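Cytochrome C'' (PDB 1GU2) carries a covalently bound heme c and probably serves in electron transfer, with heme reduction apparently coupled to proton transfer. Local coordinates at residues A[1-4]-A[5-9]; A[76-79]-A[80-83]; A[82-85]-A[86-90]; A[110-113]-A[114-118]. All blocks are in the same frame, centred on the assembly; numbering follows the deposited sequence.

Interaction 1 (A[1-4]-A[5-9]); sequences DVTN and AEKLV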
loop_
_atom_site.group_PDB
_atom_site.type_symbol
_atom_site.label_atom_id
_atom_site.label_comp_id
_atom_site.label_asym_id
_atom_site.label_seq_id
_atom_site.Cartn_x
_atom_site.Cartn_y
_atom_site.Cartn_z
ATOM N N ASP A 1 6.486 -11.990 -2.500
ATOM C CA ASP A 1 5.474 -12.748 -3.229
ATOM C C ASP A 1 4.142 -12.674 -2.514
ATOM O O ASP A 1 4.014 -12.056 -1.455
ATOM C CB ASP A 1 5.964 -14.182 -3.501
ATOM C CG ASP A 1 6.249 -14.910 -2.208
ATOM O OD1 ASP A 1 5.968 -14.331 -1.151
ATOM O OD2 ASP A 1 6.794 -16.029 -2.321
ATOM N N VAL A 2 3.109 -13.327 -3.069
ATOM C CA VAL A 2 1.794 -13.350 -2.450
ATOM C C VAL A 2 1.857 -13.956 -1.084
ATOM O O VAL A 2 1.170 -13.471 -0.172
ATOM C CB VAL A 2 0.814 -14.076 -3.376
ATOM C CG1 VAL A 2 -0.479 -14.315 -2.604
ATOM C CG2 VAL A 2 0.461 -13.267 -4.601
ATOM N N THR A 3 2.649 -14.973 -0.838
ATOM C CA THR A 3 2.731 -15.647 0.452
ATOM C C THR A 3 3.115 -14.665 1.552
ATOM O O THR A 3 2.489 -14.620 2.603
ATOM C CB THR A 3 3.778 -16.831 0.444
ATOM O OG1 THR A 3 3.481 -17.705 -0.642
ATOM C CG2 THR A 3 3.708 -17.596 1.743
ATOM N N ASN A 4 4.192 -13.927 1.290
ATOM C CA ASN A 4 4.644 -12.989 2.328
ATOM C C ASN A 4 3.642 -11.879 2.504
ATOM O O ASN A 4 3.458 -11.425 3.632
ATOM C CB ASN A 4 6.018 -12.428 1.996
ATOM C CG ASN A 4 6.968 -13.613 2.105
ATOM O OD1 ASN A 4 6.811 -14.614 2.820
ATOM N ND2 ASN A 4 7.975 -13.567 1.299
ATOM N N ALA A 5 3.013 -11.432 1.413
ATOM C CA ALA A 5 2.015 -10.354 1.547
ATOM C C ALA A 5 0.874 -10.833 2.410
ATOM O O ALA A 5 0.428 -10.124 3.303
ATOM C CB ALA A 5 1.556 -9.890 0.147
ATOM N N GLU A 6 0.354 -12.025 2.136
ATOM C CA GLU A 6 -0.762 -12.520 2.913
ATOM C C GLU A 6 -0.411 -12.613 4.401
ATOM O O GLU A 6 -1.206 -12.235 5.265
ATOM C CB GLU A 6 -1.210 -13.884 2.358
ATOM C CG GLU A 6 -2.460 -14.417 3.019
ATOM C CD GLU A 6 -2.840 -15.826 2.620
ATOM O OE1 GLU A 6 -3.504 -16.535 3.442
ATOM O OE2 GLU A 6 -2.551 -16.234 1.478
ATOM N N LYS A 7 0.762 -13.144 4.731
ATOM C CA LYS A 7 1.140 -13.238 6.140
ATOM C C LYS A 7 1.256 -11.866 6.797
ATOM O O LYS A 7 0.942 -11.711 7.987
ATOM C CB LYS A 7 2.445 -14.031 6.234
ATOM C CG LYS A 7 2.304 -15.526 5.910
ATOM C CD LYS A 7 3.577 -16.305 6.214
ATOM C CE LYS A 7 4.746 -15.805 5.359
ATOM N NZ LYS A 7 6.005 -16.499 5.815
ATOM N N LEU A 8 1.697 -10.845 6.061
ATOM C CA LEU A 8 1.765 -9.474 6.600
ATOM C C LEU A 8 0.372 -8.953 6.904
ATOM O O LEU A 8 0.202 -8.201 7.891
ATOM C CB LEU A 8 2.507 -8.536 5.672
ATOM C CG LEU A 8 4.040 -8.693 5.659
ATOM C CD1 LEU A 8 4.593 -7.866 4.505
ATOM C CD2 LEU A 8 4.688 -8.291 6.956
ATOM N N VAL A 9 -0.641 -9.306 6.140
ATOM C CA VAL A 9 -2.000 -8.837 6.488
ATOM C C VAL A 9 -2.385 -9.316 7.874
ATOM O O VAL A 9 -2.907 -8.563 8.679
ATOM C CB VAL A 9 -3.009 -9.345 5.435
ATOM C CG1 VAL A 9 -4.464 -9.011 5.833
ATOM C CG2 VAL A 9 -2.749 -8.760 4.079
HETATM O O HOH W 1 6.943 -17.028 3.056
HETATM O O HOH W 2 7.824 -14.502 5.061
#
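Ala5 N donates to Asp1 O at 3.1 Å. The Ala5 methyl sits beside the oxygens of Asp1 and Val2. It also meets Phe82, Ile113 and Leu117, which bury this side of the turn. Glu6 N makes the shortest of the four backbone bonds, 2.8 Å to Val2 O. The Glu6 side chain runs out extended, and its OE1 is hydrogen-bonded to the hydroxyl of Tyr10. Lys7 N bonds to Thr3 O, and Lys7 CG rests 3.4 Å from that same Thr3 O. A bend at chi3 (-62°) brings Lys7 CE to 3.5 Å from Asn4 OD1. The Asn4 and Lys7 side chains lie alongside each other and point the same way. Two waters accept from Lys7 NZ, at 3.0 and 2.8 Å. Both lie so close to Asn4 OD1 that the bridge to that oxygen is doubtful in detail. The other amide atom, Asn4 ND2, is hydrogen-bonded to Phe82 O. Leu8 N bonds to Asn4 O, and Leu8 CG lies 3.5 Å from Asn4 O. The other end of Asn4 is held too: its backbone N meets Asp1 OD1 at 3.0 Å, nearly head-on to the C-O bond. This is an Asx motif at the start of helix 2-19, the N-terminal helix of the cytochrome.

Interaction 2 (A[76-79]-A[80-83]); sequences RVNT and KRFT. With HEC (heme c), chain C.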
loop_
_atom_site.group_PDB
_atom_site.type_symbol
_atom_site.label_atom_id
_atom_site.label_comp_id
_atom_site.label_asym_id
_atom_site.label_seq_id
_atom_site.Cartn_x
_atom_site.Cartn_y
_atom_site.Cartn_z
ATOM N N ARG A 76 0.682 -10.581 -7.013
ATOM C CA ARG A 76 0.373 -11.643 -8.003
ATOM C C ARG A 76 0.935 -11.285 -9.372
ATOM O O ARG A 76 1.256 -12.167 -10.166
ATOM C CB ARG A 76 -1.128 -11.931 -8.003
ATOM C CG ARG A 76 -1.525 -13.018 -8.999
ATOM C CD ARG A 76 -0.925 -14.361 -8.753
ATOM N NE ARG A 76 -1.270 -15.060 -7.521
ATOM C CZ ARG A 76 -0.475 -15.955 -6.907
ATOM N NH1 ARG A 76 -0.857 -16.556 -5.782
ATOM N NH2 ARG A 76 0.729 -16.316 -7.355
ATOM N N VAL A 77 1.072 -9.986 -9.657
ATOM C CA VAL A 77 1.575 -9.515 -10.931
ATOM C C VAL A 77 3.072 -9.336 -10.886
ATOM O O VAL A 77 3.776 -9.798 -11.793
ATOM C CB VAL A 77 0.891 -8.203 -11.293
ATOM C CG1 VAL A 77 1.441 -7.589 -12.576
ATOM C CG2 VAL A 77 -0.593 -8.551 -11.407
ATOM N N ASN A 78 3.570 -8.688 -9.849
ATOM C CA ASN A 78 5.004 -8.540 -9.636
ATOM C C ASN A 78 5.388 -9.350 -8.417
ATOM O O ASN A 78 5.292 -8.855 -7.290
ATOM C CB ASN A 78 5.321 -7.039 -9.443
ATOM C CG ASN A 78 6.790 -6.793 -9.165
ATOM O OD1 ASN A 78 7.634 -7.705 -9.191
ATOM N ND2 ASN A 78 7.118 -5.555 -8.888
ATOM N N THR A 79 5.835 -10.565 -8.607
ATOM C CA THR A 79 6.053 -11.504 -7.518
ATOM C C THR A 79 7.259 -11.157 -6.672
ATOM O O THR A 79 7.405 -11.738 -5.611
ATOM C CB THR A 79 6.174 -12.957 -8.054
ATOM O OG1 THR A 79 7.340 -13.010 -8.890
ATOM C CG2 THR A 79 4.970 -13.346 -8.876
ATOM N N LYS A 80 8.088 -10.200 -7.099
ATOM C CA LYS A 80 9.157 -9.685 -6.221
ATOM C C LYS A 80 8.636 -8.850 -5.055
ATOM O O LYS A 80 9.291 -8.750 -4.000
ATOM C CB LYS A 80 10.142 -8.836 -7.006
ATOM C CG LYS A 80 10.806 -9.602 -8.159
ATOM C CD LYS A 80 11.924 -8.747 -8.779
ATOM C CE LYS A 80 12.595 -9.559 -9.867
ATOM N NZ LYS A 80 13.569 -10.562 -9.358
ATOM N N ARG A 81 7.456 -8.247 -5.198
ATOM C CA ARG A 81 6.930 -7.457 -4.078
ATOM C C ARG A 81 6.710 -8.291 -2.836
ATOM O O ARG A 81 6.004 -9.325 -2.900
ATOM C CB ARG A 81 5.626 -6.755 -4.490
ATOM C CG ARG A 81 5.754 -5.695 -5.596
ATOM C CD ARG A 81 6.690 -4.569 -5.175
ATOM N NE ARG A 81 6.670 -3.510 -6.177
ATOM C CZ ARG A 81 7.538 -2.514 -6.168
ATOM N NH1 ARG A 81 7.432 -1.586 -7.105
ATOM N NH2 ARG A 81 8.492 -2.452 -5.248
ATOM N N PHE A 82 7.297 -7.885 -1.730
ATOM C CA PHE A 82 7.231 -8.512 -0.409
ATOM C C PHE A 82 8.100 -9.751 -0.271
ATOM O O PHE A 82 8.131 -10.348 0.834
ATOM C CB PHE A 82 5.808 -8.784 0.089
ATOM C CG PHE A 82 4.909 -7.561 0.068
ATOM C CD1 PHE A 82 4.039 -7.338 -1.005
ATOM C CD2 PHE A 82 4.955 -6.635 1.087
ATOM C CE1 PHE A 82 3.235 -6.207 -1.047
ATOM C CE2 PHE A 82 4.165 -5.507 1.061
ATOM C CZ PHE A 82 3.325 -5.246 -0.036
ATOM N N THR A 83 8.890 -10.149 -1.293
ATOM C CA THR A 83 9.771 -11.304 -1.101
ATOM C C THR A 83 10.929 -11.003 -0.170
ATOM O O THR A 83 11.401 -11.942 0.516
ATOM C CB THR A 83 10.250 -11.809 -2.462
ATOM O OG1 THR A 83 9.070 -12.237 -3.174
ATOM C CG2 THR A 83 11.215 -12.987 -2.285
HETATM FE FE HEC C . 4.758 4.292 -3.392
HETATM C CHA HEC C . 7.219 1.931 -3.688
HETATM C CHB HEC C . 2.887 2.090 -1.579
HETATM C CHC HEC C . 2.539 6.818 -2.684
HETATM C CHD HEC C . 6.485 6.359 -5.518
HETATM N NA HEC C . 4.964 2.385 -2.812
HETATM C C1A HEC C . 6.073 1.546 -3.014
HETATM C C2A HEC C . 5.834 0.268 -2.402
HETATM C C3A HEC C . 4.606 0.297 -1.858
HETATM C C4A HEC C . 4.077 1.622 -2.074
HETATM C CMA HEC C . 3.871 -0.828 -1.086
HETATM C CAA HEC C . 6.832 -0.903 -2.400
HETATM C CBA HEC C . 7.726 -0.910 -1.147
HETATM C CGA HEC C . 8.707 -2.031 -1.160
HETATM O O1A HEC C . 9.812 -1.860 -0.600
HETATM O O2A HEC C . 8.433 -3.109 -1.713
HETATM N NB HEC C . 3.062 4.422 -2.325
HETATM C C1B HEC C . 2.454 3.419 -1.622
HETATM C C2B HEC C . 1.312 3.958 -0.895
HETATM C C3B HEC C . 1.234 5.288 -1.184
HETATM C C4B HEC C . 2.316 5.567 -2.101
HETATM C CMB HEC C . 0.382 3.158 0.033
HETATM C CAB HEC C . 0.211 6.343 -0.703
HETATM C CBB HEC C . 0.207 6.466 0.819
HETATM N NC HEC C . 4.551 6.193 -3.992
HETATM C C1C HEC C . 3.538 7.074 -3.611
HETATM C C2C HEC C . 3.662 8.303 -4.365
HETATM C C3C HEC C . 4.752 8.175 -5.179
HETATM C C4C HEC C . 5.313 6.874 -4.944
HETATM C CMC HEC C . 2.645 9.455 -4.231
HETATM C CAC HEC C . 5.293 9.120 -6.252
HETATM C CBC HEC C . 5.653 10.500 -5.710
HETATM N ND HEC C . 6.478 4.163 -4.389
HETATM C C1D HEC C . 7.054 5.148 -5.202
HETATM C C2D HEC C . 8.387 4.756 -5.578
HETATM C C3D HEC C . 8.669 3.596 -4.914
HETATM C C4D HEC C . 7.444 3.162 -4.282
HETATM C CMD HEC C . 9.319 5.546 -6.515
HETATM C CAD HEC C . 10.062 2.921 -4.820
HETATM C CBD HEC C . 10.461 2.180 -6.120
HETATM C CGD HEC C . 10.017 0.733 -6.164
HETATM O O1D HEC C . 9.902 0.127 -7.270
HETATM O O2D HEC C . 9.790 0.132 -5.081
#
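A type I beta turn runs from Asn78 to Arg81 and delivers the arginine to the heme pocket. Arg81 N closes it on Asn78 O at 3.1 Å, approaching from above the carbonyl plane. The Asn78 side chain adds an Asx turn: its OD1 accepts from Lys80 N in a long bond of 3.3 Å. Its chi1 of 178° swings CG away from the backbone N, and the amide of Asn78 crosses the Arg81 chain at a slant. Asn78 ND2 approaches Arg81 CG to 3.6 Å, and the amide and guanidinium planes are 55° apart. Both ND2 and Arg81 NE are donors, and both are satisfied by Pro72 O. The guanidinium meets one heme propionate edge-on, the carboxylate carbon CGD lying in its plane. Arg81 NH1 bonds to heme O1D at 3.0 Å, and Arg81 NH2 to heme O2D at 2.9 Å. NH1 also reaches Pro71 O. CAA of the other propionate lies over one guanidinium face. With a leucine here, the propionate would probably lose these two hydrogen bonds and the nearby positive charge, and Pro71 O and Pro72 O a donor each. Further on, Thr83 OG1 is hydrogen-bonded to Asp1 N, tying the loop to the chain's N-terminus.

Interaction 3 (A[82-85]-A[86-90]); sequences FTDI and DKVED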
loop_
_atom_site.group_PDB
_atom_site.type_symbol
_atom_site.label_atom_id
_atom_site.label_comp_id
_atom_site.label_asym_id
_atom_site.label_seq_id
_atom_site.Cartn_x
_atom_site.Cartn_y
_atom_site.Cartn_z
ATOM N N PHE A 82 7.297 -7.885 -1.730
ATOM C CA PHE A 82 7.231 -8.512 -0.409
ATOM C C PHE A 82 8.100 -9.751 -0.271
ATOM O O PHE A 82 8.131 -10.348 0.834
ATOM C CB PHE A 82 5.808 -8.784 0.089
ATOM C CG PHE A 82 4.909 -7.561 0.068
ATOM C CD1 PHE A 82 4.039 -7.338 -1.005
ATOM C CD2 PHE A 82 4.955 -6.635 1.087
ATOM C CE1 PHE A 82 3.235 -6.207 -1.047
ATOM C CE2 PHE A 82 4.165 -5.507 1.061
ATOM C CZ PHE A 82 3.325 -5.246 -0.036
ATOM N N THR A 83 8.890 -10.149 -1.293
ATOM C CA THR A 83 9.771 -11.304 -1.101
ATOM C C THR A 83 10.929 -11.003 -0.170
ATOM O O THR A 83 11.401 -11.942 0.516
ATOM C CB THR A 83 10.250 -11.809 -2.462
ATOM O OG1 THR A 83 9.070 -12.237 -3.174
ATOM C CG2 THR A 83 11.215 -12.987 -2.285
ATOM N N ASP A 84 11.376 -9.775 -0.178
ATOM C CA ASP A 84 12.491 -9.277 0.594
ATOM C C ASP A 84 11.986 -8.994 2.003
ATOM O O ASP A 84 11.977 -7.901 2.516
ATOM C CB ASP A 84 13.111 -8.041 0.001
ATOM C CG ASP A 84 12.167 -6.898 -0.235
ATOM O OD1 ASP A 84 10.958 -7.086 -0.394
ATOM O OD2 ASP A 84 12.666 -5.721 -0.309
ATOM N N ILE A 85 11.536 -10.105 2.626
ATOM C CA ILE A 85 10.778 -9.891 3.850
ATOM C C ILE A 85 11.598 -9.302 5.020
ATOM O O ILE A 85 11.022 -8.654 5.900
ATOM C CB ILE A 85 10.015 -11.165 4.290
ATOM C CG1 ILE A 85 9.041 -10.985 5.449
ATOM C CG2 ILE A 85 10.963 -12.270 4.630
ATOM C CD1 ILE A 85 8.038 -9.824 5.309
ATOM N N ASP A 86 12.910 -9.480 5.024
ATOM C CA ASP A 86 13.732 -8.875 6.083
ATOM C C ASP A 86 13.752 -7.342 5.978
ATOM O O ASP A 86 14.038 -6.664 6.984
ATOM C CB ASP A 86 15.129 -9.443 6.082
ATOM C CG ASP A 86 15.208 -10.902 6.529
ATOM O OD1 ASP A 86 15.160 -11.145 7.764
ATOM O OD2 ASP A 86 15.307 -11.750 5.631
ATOM N N LYS A 87 13.440 -6.793 4.806
ATOM C CA LYS A 87 13.543 -5.369 4.636
ATOM C C LYS A 87 12.226 -4.691 4.366
ATOM O O LYS A 87 12.130 -3.483 4.558
ATOM C CB LYS A 87 14.450 -5.123 3.415
ATOM C CG LYS A 87 15.932 -5.329 3.583
ATOM C CD LYS A 87 16.576 -5.243 2.204
ATOM C CE LYS A 87 17.326 -6.496 1.812
ATOM N NZ LYS A 87 17.754 -7.406 2.930
ATOM N N VAL A 88 11.200 -5.400 3.877
ATOM C CA VAL A 88 10.074 -4.680 3.293
ATOM C C VAL A 88 9.257 -3.953 4.341
ATOM O O VAL A 88 8.661 -2.928 4.076
ATOM C CB VAL A 88 9.206 -5.632 2.454
ATOM C CG1 VAL A 88 8.489 -6.643 3.364
ATOM C CG2 VAL A 88 8.228 -4.836 1.594
ATOM N N GLU A 89 9.169 -4.450 5.579
ATOM C CA GLU A 89 8.418 -3.727 6.610
ATOM C C GLU A 89 9.077 -2.399 6.918
ATOM O O GLU A 89 8.394 -1.383 7.029
ATOM C CB GLU A 89 8.253 -4.581 7.861
ATOM C CG GLU A 89 7.469 -5.858 7.595
ATOM C CD GLU A 89 7.213 -6.605 8.868
ATOM O OE1 GLU A 89 7.951 -7.609 9.072
ATOM O OE2 GLU A 89 6.341 -6.154 9.605
ATOM N N ASP A 90 10.402 -2.379 7.059
ATOM C CA ASP A 90 11.122 -1.129 7.283
ATOM C C ASP A 90 10.984 -0.231 6.077
ATOM O O ASP A 90 10.844 0.990 6.201
ATOM C CB ASP A 90 12.591 -1.494 7.575
ATOM C CG ASP A 90 12.832 -2.304 8.821
ATOM O OD1 ASP A 90 12.007 -2.179 9.764
ATOM O OD2 ASP A 90 13.859 -3.063 8.890
HETATM O O HOH W 3 10.454 -6.636 7.235
#
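Asp84 O is gripped by two backbone donors, Lys87 N at 2.9 Å and Val88 N at 3.0 Å. The two come differently. Val88 N lies nearly in line with the C=O bond, while Lys87 N sits above the carbonyl plane. Asp84 is itself the centre of an inverse gamma turn, with a weak bond from Ile85 N to Thr83 O. This turn leads the loop into helix 85-100, whose first turn is the one closed on Asp84 O. The Asp84 carboxylate takes the position between backbone N and carbonyl carbon (chi1 55°), which places OD1 3.6 Å from Val88 CB. If the residue were an alanine, the backbone grip could remain, but a gap would probably open beside Val88 CB and the helix start would lose a nearby negative charge. Val88 packs with both its methyls. CG2 meets Phe82 CD2 at 3.8 Å, the two side chains crossing at about a right angle. CG1 meets Ile85 CD1, also at 3.8 Å. Val88 also touches the heme. A water accepts from Glu89 N at 3.0 Å and lies very close to Ile85 O. The Glu89 carboxylate forms a salt bridge with Lys11 of helix 2-19.

Interaction 4 (A[110-113]-A[114-118]); sequences ANFI and AYLLT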
loop_
_atom_site.group_PDB
_atom_site.type_symbol
_atom_site.label_atom_id
_atom_site.label_comp_id
_atom_site.label_asym_id
_atom_site.label_seq_id
_atom_site.Cartn_x
_atom_site.Cartn_y
_atom_site.Cartn_z
ATOM N N ALA A 110 -2.684 -3.170 6.929
ATOM C CA ALA A 110 -3.443 -4.385 6.725
ATOM C C ALA A 110 -4.467 -4.229 5.616
ATOM O O ALA A 110 -4.618 -5.083 4.731
ATOM C CB ALA A 110 -4.128 -4.763 8.023
ATOM N N ASN A 111 -5.236 -3.129 5.622
ATOM C CA ASN A 111 -6.265 -2.915 4.636
ATOM C C ASN A 111 -5.660 -2.757 3.240
ATOM O O ASN A 111 -6.199 -3.276 2.254
ATOM C CB ASN A 111 -7.088 -1.637 4.940
ATOM C CG ASN A 111 -8.019 -1.746 6.127
ATOM O OD1 ASN A 111 -8.298 -2.847 6.613
ATOM N ND2 ASN A 111 -8.517 -0.598 6.570
ATOM N N PHE A 112 -4.539 -2.037 3.147
ATOM C CA PHE A 112 -3.914 -1.804 1.859
ATOM C C PHE A 112 -3.326 -3.084 1.271
ATOM O O PHE A 112 -3.514 -3.342 0.091
ATOM C CB PHE A 112 -2.852 -0.707 1.996
ATOM C CG PHE A 112 -2.120 -0.503 0.680
ATOM C CD1 PHE A 112 -0.784 -0.819 0.556
ATOM C CD2 PHE A 112 -2.823 0.003 -0.400
ATOM C CE1 PHE A 112 -0.129 -0.633 -0.647
ATOM C CE2 PHE A 112 -2.212 0.163 -1.609
ATOM C CZ PHE A 112 -0.875 -0.158 -1.708
ATOM N N ILE A 113 -2.618 -3.882 2.074
ATOM C CA ILE A 113 -2.033 -5.106 1.545
ATOM C C ILE A 113 -3.129 -6.091 1.191
ATOM O O ILE A 113 -3.050 -6.771 0.154
ATOM C CB ILE A 113 -0.946 -5.675 2.484
ATOM C CG1 ILE A 113 0.183 -4.670 2.742
ATOM C CG2 ILE A 113 -0.444 -6.995 1.922
ATOM C CD1 ILE A 113 1.201 -5.100 3.783
ATOM N N ALA A 114 -4.206 -6.152 1.954
ATOM C CA ALA A 114 -5.332 -7.010 1.624
ATOM C C ALA A 114 -5.910 -6.558 0.312
ATOM O O ALA A 114 -6.222 -7.361 -0.562
ATOM C CB ALA A 114 -6.373 -6.965 2.730
ATOM N N TYR A 115 -6.044 -5.255 0.105
ATOM C CA TYR A 115 -6.521 -4.736 -1.207
ATOM C C TYR A 115 -5.576 -5.157 -2.320
ATOM O O TYR A 115 -5.982 -5.610 -3.410
ATOM C CB TYR A 115 -6.695 -3.199 -1.093
ATOM C CG TYR A 115 -6.779 -2.554 -2.464
ATOM C CD1 TYR A 115 -7.824 -2.867 -3.316
ATOM C CD2 TYR A 115 -5.814 -1.662 -2.922
ATOM C CE1 TYR A 115 -7.875 -2.258 -4.578
ATOM C CE2 TYR A 115 -5.841 -1.047 -4.173
ATOM C CZ TYR A 115 -6.910 -1.375 -4.971
ATOM O OH TYR A 115 -6.977 -0.850 -6.227
ATOM N N LEU A 116 -4.255 -5.045 -2.134
ATOM C CA LEU A 116 -3.285 -5.496 -3.155
ATOM C C LEU A 116 -3.498 -6.966 -3.535
ATOM O O LEU A 116 -3.293 -7.295 -4.740
ATOM C CB LEU A 116 -1.868 -5.319 -2.682
ATOM C CG LEU A 116 -1.310 -3.907 -2.549
ATOM C CD1 LEU A 116 0.158 -3.974 -2.133
ATOM C CD2 LEU A 116 -1.429 -3.097 -3.816
ATOM N N LEU A 117 -3.866 -7.829 -2.606
ATOM C CA LEU A 117 -4.096 -9.261 -2.878
ATOM C C LEU A 117 -5.260 -9.443 -3.842
ATOM O O LEU A 117 -5.365 -10.493 -4.481
ATOM C CB LEU A 117 -4.369 -10.064 -1.604
ATOM C CG LEU A 117 -3.233 -10.186 -0.596
ATOM C CD1 LEU A 117 -3.658 -10.912 0.667
ATOM C CD2 LEU A 117 -2.029 -10.842 -1.235
ATOM N N THR A 118 -6.142 -8.471 -3.967
ATOM C CA THR A 118 -7.321 -8.623 -4.770
ATOM C C THR A 118 -7.176 -8.058 -6.196
ATOM O O THR A 118 -8.053 -8.296 -7.026
ATOM C CB THR A 118 -8.570 -7.901 -4.198
ATOM O OG1 THR A 118 -8.419 -6.462 -4.244
ATOM C CG2 THR A 118 -8.776 -8.402 -2.810
#
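The Phe112 ring carries Leu116 on one face. Leu116 CG stands 4.1 Å from the ring centroid, 22° off the normal, in a CH-pi contact. It is shifted toward the ring's rim. Both Leu116 methyls lie on that same face, toward its outer end: CD2 is 3.7 Å from Phe112 CZ, and CD1 is 3.7 Å from Phe112 CE1. The chi1 of Phe112, 176°, lets the far end of its ring come back beside the next turn. Tyr115 approaches the same ring obliquely, its CD2 4.2 Å from Phe112 CE2. The Tyr115 ring in turn has Phe112 O at its edge, near its plane. Its hydroxyl is hydrogen-bonded to Glu119. Under these side chains runs regular alpha-helical bonding, Ala114 N to Ala110 O through Leu117 N to Ile113 O. Near the end of the helix Tyr115 O accepts twice: from Thr118 N at 2.9 Å, and from Thr118 OG1 at 2.7 Å on a lone pair. Phe112 touches the heme, so this helix also lines the heme pocket. Ala110 and Ile113 face helix 2-19, meeting Tyr12 among others. Such packing of the C-terminal helix on the N-terminal one is characteristic of the cytochrome c fold.

In the fold
Interaction 4 is the buried one, and its side-chain contacts are mostly apolar. Interactions 1 and 3 are partly buried, each at the start of a helix. Interaction 2 lies at the surface, apart from the buried Arg81, and is largely polar. Phe82 joins the four. It belongs to both interactions 2 and 3, packs on Ala5 and Leu8 of interaction 1, and reaches Ile113 and Leu116 of interaction 4. Helices 2-19 and 106-118 meet directly where Val9 packs on Ile113. Three of the contacts face the heme, each in its own way: Arg81 through hydrogen bonds to a propionate, Val88 and Phe112 by touching it. Interaction 1 lies farther from it.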